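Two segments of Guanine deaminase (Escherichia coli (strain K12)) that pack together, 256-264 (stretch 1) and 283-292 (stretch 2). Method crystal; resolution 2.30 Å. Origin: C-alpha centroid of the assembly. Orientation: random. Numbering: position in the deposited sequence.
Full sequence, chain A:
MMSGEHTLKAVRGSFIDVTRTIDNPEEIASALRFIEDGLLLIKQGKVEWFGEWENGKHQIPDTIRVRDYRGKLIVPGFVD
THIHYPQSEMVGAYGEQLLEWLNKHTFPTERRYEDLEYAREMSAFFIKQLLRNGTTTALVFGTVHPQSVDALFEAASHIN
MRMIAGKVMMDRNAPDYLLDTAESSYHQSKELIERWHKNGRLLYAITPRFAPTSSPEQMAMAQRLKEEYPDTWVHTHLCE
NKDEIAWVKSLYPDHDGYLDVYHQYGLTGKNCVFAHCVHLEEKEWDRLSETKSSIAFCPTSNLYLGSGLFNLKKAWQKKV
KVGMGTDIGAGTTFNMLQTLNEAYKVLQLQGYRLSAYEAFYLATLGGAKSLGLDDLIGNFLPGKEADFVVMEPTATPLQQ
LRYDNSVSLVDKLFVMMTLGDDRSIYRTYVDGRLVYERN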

# COMPACT_ATOMS: atom_id res chain seq x y z
N ASP A 256 31.86 -14.24 14.70
CA ASP A 256 30.79 -15.23 14.80
C ASP A 256 29.48 -14.72 14.18
O ASP A 256 28.43 -14.72 14.82
CB ASP A 256 30.58 -15.63 16.26
CG ASP A 256 29.68 -16.85 16.41
OD1 ASP A 256 29.50 -17.59 15.42
OD2 ASP A 256 29.15 -17.07 17.53
N GLY A 257 29.54 -14.30 12.93
CA GLY A 257 28.38 -13.84 12.20
C GLY A 257 28.35 -12.33 12.03
O GLY A 257 29.30 -11.61 12.35
N TYR A 258 27.21 -11.85 11.53
CA TYR A 258 27.07 -10.45 11.14
C TYR A 258 27.05 -9.52 12.35
O TYR A 258 27.85 -8.58 12.44
CB TYR A 258 25.79 -10.30 10.30
CG TYR A 258 25.73 -9.09 9.39
CD1 TYR A 258 26.53 -7.97 9.60
CD2 TYR A 258 24.83 -9.06 8.33
CE1 TYR A 258 26.44 -6.86 8.76
CE2 TYR A 258 24.73 -7.96 7.49
CZ TYR A 258 25.54 -6.87 7.71
OH TYR A 258 25.44 -5.78 6.87
N LEU A 259 26.13 -9.75 13.29
CA LEU A 259 26.01 -8.86 14.44
C LEU A 259 27.29 -8.85 15.28
O LEU A 259 27.61 -7.83 15.90
CB LEU A 259 24.82 -9.27 15.30
CG LEU A 259 24.63 -8.53 16.64
CD1 LEU A 259 24.47 -7.03 16.44
CD2 LEU A 259 23.46 -9.11 17.42
N ASP A 260 28.03 -9.96 15.29
CA ASP A 260 29.23 -10.00 16.11
C ASP A 260 30.34 -9.11 15.57
O ASP A 260 31.20 -8.68 16.35
CB ASP A 260 29.74 -11.44 16.24
CG ASP A 260 30.87 -11.56 17.25
OD1 ASP A 260 30.58 -11.58 18.47
OD2 ASP A 260 32.05 -11.63 16.83
N VAL A 261 30.32 -8.79 14.28
CA VAL A 261 31.28 -7.81 13.76
C VAL A 261 31.05 -6.46 14.42
O VAL A 261 32.00 -5.80 14.87
CB VAL A 261 31.17 -7.71 12.23
CG1 VAL A 261 32.25 -6.77 11.69
CG2 VAL A 261 31.28 -9.09 11.60
N TYR A 262 29.79 -6.03 14.50
CA TYR A 262 29.48 -4.76 15.16
C TYR A 262 29.75 -4.84 16.65
O TYR A 262 30.26 -3.89 17.25
CB TYR A 262 28.02 -4.38 14.92
CG TYR A 262 27.66 -4.15 13.48
CD1 TYR A 262 28.40 -3.29 12.67
CD2 TYR A 262 26.56 -4.79 12.91
CE1 TYR A 262 28.06 -3.08 11.35
CE2 TYR A 262 26.21 -4.59 11.59
CZ TYR A 262 26.96 -3.74 10.81
OH TYR A 262 26.61 -3.54 9.50
N HIS A 263 29.44 -5.99 17.26
CA HIS A 263 29.59 -6.15 18.70
C HIS A 263 31.05 -6.08 19.13
O HIS A 263 31.38 -5.44 20.14
CB HIS A 263 28.95 -7.46 19.15
CG HIS A 263 29.01 -7.70 20.63
ND1 HIS A 263 28.32 -6.93 21.54
CD2 HIS A 263 29.68 -8.63 21.35
CE1 HIS A 263 28.56 -7.37 22.76
NE2 HIS A 263 29.38 -8.40 22.68
N GLN A 264 31.94 -6.76 18.39
CA GLN A 264 33.36 -6.76 18.76
C GLN A 264 33.98 -5.38 18.61
O GLN A 264 34.94 -5.06 19.32
CB GLN A 264 34.13 -7.78 17.92
CG GLN A 264 33.78 -9.24 18.20
CD GLN A 264 33.78 -9.60 19.68
OE1 GLN A 264 34.68 -9.21 20.43
NE2 GLN A 264 32.76 -10.34 20.11
N LYS A 283 21.37 -16.70 18.48
CA LYS A 283 22.51 -16.00 19.06
C LYS A 283 22.36 -14.50 18.92
O LYS A 283 22.55 -13.75 19.89
CB LYS A 283 23.81 -16.48 18.40
N GLU A 284 22.04 -14.03 17.72
CA GLU A 284 22.00 -12.59 17.46
C GLU A 284 20.81 -11.93 18.15
O GLU A 284 20.92 -10.80 18.64
CB GLU A 284 21.97 -12.34 15.95
CG GLU A 284 23.28 -12.69 15.25
CD GLU A 284 23.10 -12.91 13.76
OE1 GLU A 284 22.02 -13.39 13.34
OE2 GLU A 284 24.05 -12.62 13.00
N TRP A 285 19.67 -12.62 18.21
CA TRP A 285 18.54 -12.13 18.99
C TRP A 285 18.95 -11.93 20.45
O TRP A 285 18.71 -10.86 21.04
CB TRP A 285 17.37 -13.11 18.91
CG TRP A 285 16.53 -13.01 17.67
CD1 TRP A 285 16.41 -13.95 16.68
CD2 TRP A 285 15.66 -11.92 17.30
NE1 TRP A 285 15.54 -13.51 15.72
CE2 TRP A 285 15.07 -12.27 16.07
CE3 TRP A 285 15.35 -10.69 17.88
CZ2 TRP A 285 14.17 -11.43 15.41
CZ3 TRP A 285 14.45 -9.86 17.22
CH2 TRP A 285 13.87 -10.23 16.00
N ASP A 286 19.59 -12.94 21.04
CA ASP A 286 20.00 -12.84 22.44
C ASP A 286 21.05 -11.76 22.65
O ASP A 286 21.06 -11.08 23.68
CB ASP A 286 20.52 -14.18 22.95
CG ASP A 286 19.48 -15.29 22.87
OD1 ASP A 286 18.27 -14.98 22.83
OD2 ASP A 286 19.87 -16.47 22.87
N ARG A 287 21.96 -11.58 21.68
CA ARG A 287 22.96 -10.52 21.79
C ARG A 287 22.33 -9.14 21.74
O ARG A 287 22.69 -8.25 22.51
CB ARG A 287 24.01 -10.69 20.68
CG ARG A 287 25.13 -9.67 20.68
CD ARG A 287 26.13 -9.88 21.83
NE ARG A 287 27.00 -11.06 21.70
CZ ARG A 287 27.80 -11.33 20.66
NH1 ARG A 287 27.87 -10.52 19.62
NH2 ARG A 287 28.54 -12.44 20.68
N LEU A 288 21.39 -8.93 20.81
CA LEU A 288 20.67 -7.66 20.77
C LEU A 288 19.93 -7.41 22.08
O LEU A 288 19.89 -6.28 22.58
CB LEU A 288 19.70 -7.64 19.59
CG LEU A 288 20.29 -7.49 18.20
CD1 LEU A 288 19.18 -7.48 17.15
CD2 LEU A 288 21.14 -6.23 18.10
N SER A 289 19.35 -8.46 22.65
CA SER A 289 18.52 -8.28 23.84
C SER A 289 19.36 -8.04 25.08
O SER A 289 18.95 -7.28 25.97
CB SER A 289 17.62 -9.49 24.03
OG SER A 289 17.23 -9.63 25.39
N GLU A 290 20.55 -8.65 25.17
CA GLU A 290 21.40 -8.45 26.33
C GLU A 290 22.08 -7.08 26.30
O GLU A 290 22.26 -6.45 27.35
CB GLU A 290 22.45 -9.56 26.42
N THR A 291 22.47 -6.62 25.12
CA THR A 291 23.08 -5.31 24.95
C THR A 291 22.07 -4.17 24.84
O THR A 291 22.48 -3.01 24.70
CB THR A 291 23.99 -5.30 23.71
OG1 THR A 291 23.22 -5.61 22.54
CG2 THR A 291 25.10 -6.34 23.87
N LYS A 292 20.77 -4.47 24.86
CA LYS A 292 19.72 -3.45 24.83
C LYS A 292 19.78 -2.62 23.54
O LYS A 292 19.50 -1.42 23.54
CB LYS A 292 19.78 -2.55 26.07
CG LYS A 292 19.55 -3.29 27.38
CD LYS A 292 19.63 -2.36 28.58
CE LYS A 292 19.66 -3.14 29.88
NZ LYS A 292 18.29 -3.50 30.34

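Two helical segments of one chain lie side by side here, running in roughly the same direction with 31° between their axes and a closest approach of 10.0 Å. That spacing leaves room for one layer of side chains. The backbones come nearest at Leu-259 and Glu-284, whose CA atoms are 6.3 Å apart. Along the second stretch, Glu-284, Arg-287 and Thr-291 recur at steps of three and four and point their CA-to-CB bonds toward the first; Leu-259 and His-263, four apart, answer them. The spacing is that of a helix, which brings a side chain back to the same side every three or four residues.

Leu-259, with 104 Å² covered, is the apolar center of the contact. With chi1 t and chi2 p, its CD2 reaches to 3.3 Å from Glu-284 O, 3.7 Å from Arg-287 CB and 3.6 Å from Leu-288 CG. The carbonyl it touches is already engaged, accepting the helical hydrogen bond from Leu-288 N, so the methyl group covers backbone whose polar need is met. Leu-288 starts sideways, but its end swings nearer, completing the pocket.

Arg-287 covers almost as much, 98 Å², and does two jobs with one folded chain. Its chi2 and chi3 are both p, which bends the side chain back over His-263 instead of letting it extend. CD sits 3.5 Å from the centroid of the His-263 ring and almost on the ring normal, a CH-pi contact, and the guanidinium continues as a stack, centers 3.9 Å apart and planes at 22°. While its face is occupied by the imidazole, its edge remains free for charge: NH1 and NH2 of Arg-287 each donate to Asp-260 OD1 at 3.1 Å, forming a salt bridge. Face for the ring, edge for the carboxylate is an economical use of a planar cation.

The acceptor is itself held in place. Gln-264 NE2 donates to Asp-260 OD1 at 3.0 Å, and Asp-256 N makes a weak bond of 3.4 Å to Asp-260 OD2. His-263 is steadied as well, its ND1 bonded elsewhere in the structure.

Glu-284 covers 61 Å² near the start of the first helix. Its aliphatic portion packs on Leu-259, Glu-284 CG to Leu-259 CB at 3.8 Å, and Glu-284 OE2 comes within 3.6 Å of Tyr-258 N. At the far end, Thr-291 brings CG2 to 3.8 Å from His-263 CE1 while its OG1 bonds back to Arg-287 O at 2.7 Å, leaving the methyl to make the contact.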